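Local structure of stage II sporulation E family protein (3RNR) at residues D26-R31 against H58-Q63; V167-H172 against N203-L208. The protein is of unknown function but belongs to the PP2C phosphatase family, so it probably removes phosphate groups from phosphoserine or phosphothreonine in proteins. All coordinates share one frame; numbering follows the deposited sequence.

Contact 1: residues D26-R31 against H58-Q63; sequences DEAAQR and HRWASQ
The guanidinium of R31 lies on one face of the W60 indole. The two planes are 28° apart and their centres 3.9 Å apart. R31 CZ sits over the face of the five-membered ring, in cation-pi geometry. The nearest pair is R31 NE and W60 CD1, at 3.4 Å. R31 CD rests over the same ring in a CH-pi contact. The R31 chain bends at chi2 (92°), which brings CD and the guanidinium over the indole face; the two side chains cross at about a right angle. A weak bond from R31 NH1 to E27 O, one turn back on its own helix, helps hold the group there.

The six-membered ring of W60 reaches the helix surface at E27 and A28, close to A28 N. W60 CZ2 meets E27 CB at 3.6 Å, and W60 CZ3 meets A28 CB at 3.8 Å. A water lies in the indole plane and accepts from W60 NE1 at 3.2 Å; it also donates weakly to E27 OE1. That carboxylate forms a salt bridge with R24.

The loop residue T70 packs on A28, W60 and A61. The two segments run roughly antiparallel, at 143°, with axes 10.3 Å apart. They belong to helices 25-41 and 46-63, a helical pair of the alpha-beta-alpha sandwich.

Contact 2: residues V167-H172 against N203-L208; sequences VYRSLH and NATLAL
R169 reaches from its loop to the start of strand 205-210 and binds N203 O and T205 OG1. Its CB points toward the strand segment. CG stands anti to the carbonyl carbon, and the chain runs on to CD before bending at chi3. NE turns to D17 and forms a salt bridge with its OD1. R169 CZ lies 3.6 Å from N203 O.

The two terminal nitrogens make the bonds of the contact. The loop of R169 follows strand 159-164, and that strand pairs antiparallel with 205-210 in the mixed sheet of the PP2C-type sandwich. D17, on strand 10-18 of the other sheet, starts an Asp-Gly motif; N203 and T205 lie in an Asp-Asn-Ala-Thr motif. R169 ties these two PP2C family motifs together. In PP2C relatives, aspartates of such motifs bind metal ions.

R169 NH1 donates to N203 O at 3.0 Å, with an N-H...O angle of 156° and the oxygen close to the guanidinium plane. R169 NH1 also donates to T205 OG1 at 2.8 Å. This bond is more bent, at 135°, and the hydroxyl is tilted out of the plane. T205 OG1 has a second hydrogen-bond partner in D174 OD1. R169 NH2 adds a weak bond to N203 O at 3.3 Å. The N203 amide stands almost perpendicular to the guanidinium, 88° from it, with N203 OD1 3.7 Å from R169 NH2.

Overall arrangement
Contact 1 closes along the chain before contact 2 opens, and their centres are about 19 Å apart. They still meet through D26 and the 167-172 loop. D26 OD1 is 2.7 Å from S170 OG, and D26 OD2 is 2.9 Å from H172 NE2; both are probable hydrogen bonds. H172 ND1 goes on to D9 of the second subunit. Contact 2, through D17 and the DNAT segment, probably lies beside the metal site expected from PP2C relatives. Contact 1 lies nearer the periphery, about 17 Å from the chain centre against about 11 Å for contact 2. A glycerol, probably from the crystallisation liquor, is hydrogen-bonded to Q30 and R31; its very close approach to E27 is doubtful.

Contact 1: residues D26-R31 against H58-Q63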
loop_
_atom_site.group_PDB
_atom_site.type_symbol
_atom_site.label_atom_id
_atom_site.label_comp_id
_atom_site.label_asym_id
_atom_site.label_seq_id
_atom_site.Cartn_x
_atom_site.Cartn_y
_atom_site.Cartn_z
ATOM N N ASP B 26 -5.724 17.107 2.170
ATOM C CA ASP B 26 -5.841 15.699 2.537
ATOM C C ASP B 26 -6.806 14.938 1.628
ATOM O O ASP B 26 -6.561 13.791 1.288
ATOM C CB ASP B 26 -6.270 15.562 4.004
ATOM C CG ASP B 26 -5.091 15.669 4.973
ATOM O OD1 ASP B 26 -3.959 15.972 4.521
ATOM O OD2 ASP B 26 -5.298 15.449 6.187
ATOM N N GLU B 27 -7.909 15.575 1.250
ATOM C CA GLU B 27 -8.852 14.969 0.322
ATOM C C GLU B 27 -8.256 14.811 -1.074
ATOM O O GLU B 27 -8.523 13.820 -1.745
ATOM C CB GLU B 27 -10.148 15.790 0.258
ATOM C CG GLU B 27 -10.939 15.757 1.553
ATOM C CD GLU B 27 -12.176 16.645 1.496
ATOM O OE1 GLU B 27 -13.154 16.251 0.837
ATOM O OE2 GLU B 27 -12.159 17.737 2.096
ATOM N N ALA B 28 -7.471 15.785 -1.527
ATOM C CA ALA B 28 -6.750 15.633 -2.794
ATOM C C ALA B 28 -5.776 14.455 -2.732
ATOM O O ALA B 28 -5.687 13.655 -3.666
ATOM C CB ALA B 28 -5.978 16.902 -3.126
ATOM N N ALA B 29 -5.023 14.383 -1.639
ATOM C CA ALA B 29 -4.046 13.318 -1.454
ATOM C C ALA B 29 -4.736 11.956 -1.447
ATOM O O ALA B 29 -4.210 10.999 -2.011
ATOM C CB ALA B 29 -3.260 13.523 -0.173
ATOM N N GLN B 30 -5.924 11.869 -0.843
ATOM C CA GLN B 30 -6.651 10.597 -0.842
ATOM C C GLN B 30 -6.977 10.118 -2.246
ATOM O O GLN B 30 -6.852 8.935 -2.541
ATOM C CB GLN B 30 -7.935 10.696 -0.011
ATOM C CG GLN B 30 -7.662 10.789 1.473
ATOM C CD GLN B 30 -8.840 11.311 2.251
ATOM O OE1 GLN B 30 -9.910 11.566 1.691
ATOM N NE2 GLN B 30 -8.651 11.488 3.549
ATOM N N ARG B 31 -7.417 11.029 -3.113
ATOM C CA ARG B 31 -7.752 10.632 -4.478
ATOM C C ARG B 31 -6.510 10.204 -5.217
ATOM O O ARG B 31 -6.538 9.250 -5.986
ATOM C CB ARG B 31 -8.410 11.775 -5.255
ATOM C CG ARG B 31 -9.910 11.794 -5.112
ATOM C CD ARG B 31 -10.336 12.665 -3.966
ATOM N NE ARG B 31 -11.777 12.600 -3.796
ATOM C CZ ARG B 31 -12.381 12.612 -2.616
ATOM N NH1 ARG B 31 -11.662 12.711 -1.504
ATOM N NH2 ARG B 31 -13.705 12.530 -2.554
ATOM N N HIS B 58 -8.102 15.960 -10.643
ATOM C CA HIS B 58 -8.618 16.969 -11.569
ATOM C C HIS B 58 -10.153 16.906 -11.659
ATOM O O HIS B 58 -10.844 17.932 -11.618
ATOM C CB HIS B 58 -7.985 16.749 -12.949
ATOM C CG HIS B 58 -8.195 17.876 -13.914
ATOM N ND1 HIS B 58 -9.411 18.134 -14.508
ATOM C CD2 HIS B 58 -7.327 18.787 -14.423
ATOM C CE1 HIS B 58 -9.291 19.166 -15.328
ATOM N NE2 HIS B 58 -8.035 19.578 -15.295
ATOM N N ARG B 59 -10.670 15.691 -11.783
ATOM C CA ARG B 59 -12.105 15.432 -11.913
ATOM C C ARG B 59 -12.843 15.881 -10.646
ATOM O O ARG B 59 -13.812 16.645 -10.705
ATOM C CB ARG B 59 -12.288 13.928 -12.172
ATOM C CG ARG B 59 -13.658 13.425 -12.608
ATOM C CD ARG B 59 -13.539 12.010 -13.248
ATOM N NE ARG B 59 -12.726 11.065 -12.459
ATOM C CZ ARG B 59 -11.742 10.298 -12.945
ATOM N NH1 ARG B 59 -11.430 10.347 -14.235
ATOM N NH2 ARG B 59 -11.063 9.475 -12.144
ATOM N N TRP B 60 -12.368 15.407 -9.498
ATOM C CA TRP B 60 -12.905 15.798 -8.192
ATOM C C TRP B 60 -12.829 17.318 -7.920
ATOM O O TRP B 60 -13.799 17.927 -7.461
ATOM C CB TRP B 60 -12.167 15.015 -7.096
ATOM C CG TRP B 60 -12.368 15.543 -5.712
ATOM C CD1 TRP B 60 -13.467 15.363 -4.916
ATOM C CD2 TRP B 60 -11.438 16.319 -4.944
ATOM N NE1 TRP B 60 -13.278 15.986 -3.705
ATOM C CE2 TRP B 60 -12.042 16.580 -3.695
ATOM C CE3 TRP B 60 -10.153 16.816 -5.190
ATOM C CZ2 TRP B 60 -11.408 17.325 -2.700
ATOM C CZ3 TRP B 60 -9.528 17.550 -4.204
ATOM C CH2 TRP B 60 -10.152 17.794 -2.970
ATOM N N ALA B 61 -11.678 17.925 -8.195
ATOM C CA ALA B 61 -11.496 19.361 -7.992
ATOM C C ALA B 61 -12.467 20.181 -8.856
ATOM O O ALA B 61 -13.074 21.145 -8.390
ATOM C CB ALA B 61 -10.049 19.759 -8.286
ATOM N N SER B 62 -12.614 19.784 -10.114
ATOM C CA SER B 62 -13.512 20.470 -11.029
ATOM C C SER B 62 -14.941 20.520 -10.476
ATOM O O SER B 62 -15.532 21.591 -10.340
ATOM C CB SER B 62 -13.498 19.785 -12.396
ATOM O OG SER B 62 -12.239 19.947 -13.019
ATOM N N GLN B 63 -15.483 19.355 -10.149
ATOM C CA GLN B 63 -16.817 19.277 -9.577
ATOM C C GLN B 63 -16.965 20.098 -8.312
ATOM O O GLN B 63 -18.043 20.608 -8.023
ATOM C CB GLN B 63 -17.173 17.835 -9.272
ATOM C CG GLN B 63 -17.347 17.005 -10.490
ATOM C CD GLN B 63 -17.852 15.630 -10.153
ATOM O OE1 GLN B 63 -17.756 14.705 -10.959
ATOM N NE2 GLN B 63 -18.394 15.484 -8.949
HETATM O O HOH W 1 -15.564 15.445 -1.519
#

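Contact 2: residues V167-H172 against N203-L208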
loop_
_atom_site.group_PDB
_atom_site.type_symbol
_atom_site.label_atom_id
_atom_site.label_comp_id
_atom_site.label_asym_id
_atom_site.label_seq_id
_atom_site.Cartn_x
_atom_site.Cartn_y
_atom_site.Cartn_z
ATOM N N VAL B 167 7.525 21.151 3.789
ATOM C CA VAL B 167 7.154 21.867 5.003
ATOM C C VAL B 167 5.637 22.065 5.089
ATOM O O VAL B 167 5.078 22.212 6.181
ATOM C CB VAL B 167 7.869 23.239 5.079
ATOM C CG1 VAL B 167 7.436 24.129 3.919
ATOM C CG2 VAL B 167 7.596 23.917 6.410
ATOM N N TYR B 168 4.986 22.050 3.926
ATOM C CA TYR B 168 3.554 22.327 3.790
ATOM C C TYR B 168 2.648 21.196 4.302
ATOM O O TYR B 168 1.426 21.330 4.310
ATOM C CB TYR B 168 3.220 22.619 2.316
ATOM C CG TYR B 168 3.634 21.510 1.360
ATOM C CD1 TYR B 168 2.885 20.340 1.253
ATOM C CD2 TYR B 168 4.781 21.626 0.576
ATOM C CE1 TYR B 168 3.271 19.310 0.389
ATOM C CE2 TYR B 168 5.174 20.601 -0.292
ATOM C CZ TYR B 168 4.409 19.455 -0.380
ATOM O OH TYR B 168 4.790 18.446 -1.229
ATOM N N ARG B 169 3.245 20.077 4.701
ATOM C CA ARG B 169 2.481 18.866 5.011
ATOM C C ARG B 169 1.542 18.977 6.213
ATOM O O ARG B 169 1.867 19.612 7.220
ATOM C CB ARG B 169 3.431 17.675 5.178
ATOM C CG ARG B 169 4.134 17.295 3.886
ATOM C CD ARG B 169 5.483 16.634 4.143
ATOM N NE ARG B 169 5.370 15.315 4.749
ATOM C CZ ARG B 169 6.075 14.923 5.804
ATOM N NH1 ARG B 169 5.910 13.702 6.297
ATOM N NH2 ARG B 169 6.942 15.755 6.369
ATOM N N SER B 170 0.366 18.362 6.087
ATOM C CA SER B 170 -0.560 18.218 7.211
ATOM C C SER B 170 0.072 17.285 8.249
ATOM O O SER B 170 0.804 16.361 7.896
ATOM C CB SER B 170 -1.908 17.648 6.736
ATOM O OG SER B 170 -1.751 16.371 6.107
ATOM N N LEU B 171 -0.219 17.516 9.526
ATOM C CA LEU B 171 0.386 16.728 10.597
ATOM C C LEU B 171 -0.339 15.399 10.824
ATOM O O LEU B 171 -1.540 15.371 11.097
ATOM C CB LEU B 171 0.442 17.540 11.897
ATOM C CG LEU B 171 1.102 18.918 11.764
ATOM C CD1 LEU B 171 1.253 19.585 13.126
ATOM C CD2 LEU B 171 2.448 18.812 11.060
ATOM N N HIS B 172 0.398 14.301 10.706
ATOM C CA HIS B 172 -0.157 12.972 10.935
ATOM C C HIS B 172 0.891 12.045 11.540
ATOM O O HIS B 172 2.096 12.255 11.363
ATOM C CB HIS B 172 -0.667 12.366 9.620
ATOM C CG HIS B 172 -1.917 13.007 9.101
ATOM N ND1 HIS B 172 -3.162 12.737 9.619
ATOM C CD2 HIS B 172 -2.109 13.902 8.099
ATOM C CE1 HIS B 172 -4.073 13.442 8.965
ATOM N NE2 HIS B 172 -3.459 14.154 8.039
ATOM N N ASN B 203 11.237 14.181 9.896
ATOM C CA ASN B 203 9.803 13.884 9.849
ATOM C C ASN B 203 9.307 13.335 8.499
ATOM O O ASN B 203 8.094 13.256 8.255
ATOM C CB ASN B 203 8.953 15.059 10.353
ATOM C CG ASN B 203 9.081 16.288 9.481
ATOM O OD1 ASN B 203 9.854 16.308 8.520
ATOM N ND2 ASN B 203 8.307 17.324 9.804
ATOM N N ALA B 204 10.243 13.034 7.600
ATOM C CA ALA B 204 9.888 12.593 6.250
ATOM C C ALA B 204 8.986 11.369 6.219
ATOM O O ALA B 204 9.089 10.493 7.070
ATOM C CB ALA B 204 11.153 12.317 5.427
ATOM N N THR B 205 8.113 11.306 5.218
ATOM C CA THR B 205 7.342 10.097 4.956
ATOM C C THR B 205 8.108 9.290 3.921
ATOM O O THR B 205 8.566 9.848 2.921
ATOM C CB THR B 205 5.910 10.438 4.457
ATOM O OG1 THR B 205 5.185 11.091 5.509
ATOM C CG2 THR B 205 5.154 9.184 4.076
ATOM N N LEU B 206 8.260 7.986 4.167
ATOM C CA LEU B 206 9.153 7.144 3.378
ATOM C C LEU B 206 8.459 5.876 2.943
ATOM O O LEU B 206 7.661 5.309 3.696
ATOM C CB LEU B 206 10.384 6.738 4.207
ATOM C CG LEU B 206 11.310 7.808 4.777
ATOM C CD1 LEU B 206 12.439 7.147 5.561
ATOM C CD2 LEU B 206 11.870 8.699 3.659
ATOM N N ALA B 207 8.768 5.433 1.729
ATOM C CA ALA B 207 8.346 4.121 1.267
ATOM C C ALA B 207 9.455 3.574 0.394
ATOM O O ALA B 207 10.132 4.324 -0.322
ATOM C CB ALA B 207 7.040 4.194 0.491
ATOM N N LEU B 208 9.652 2.265 0.445
ATOM C CA LEU B 208 10.766 1.697 -0.293
ATOM C C LEU B 208 10.510 0.293 -0.792
ATOM O O LEU B 208 9.707 -0.450 -0.226
ATOM C CB LEU B 208 12.039 1.739 0.548
ATOM C CG LEU B 208 11.991 0.963 1.846
ATOM C CD1 LEU B 208 12.685 -0.378 1.662
ATOM C CD2 LEU B 208 12.675 1.779 2.942
#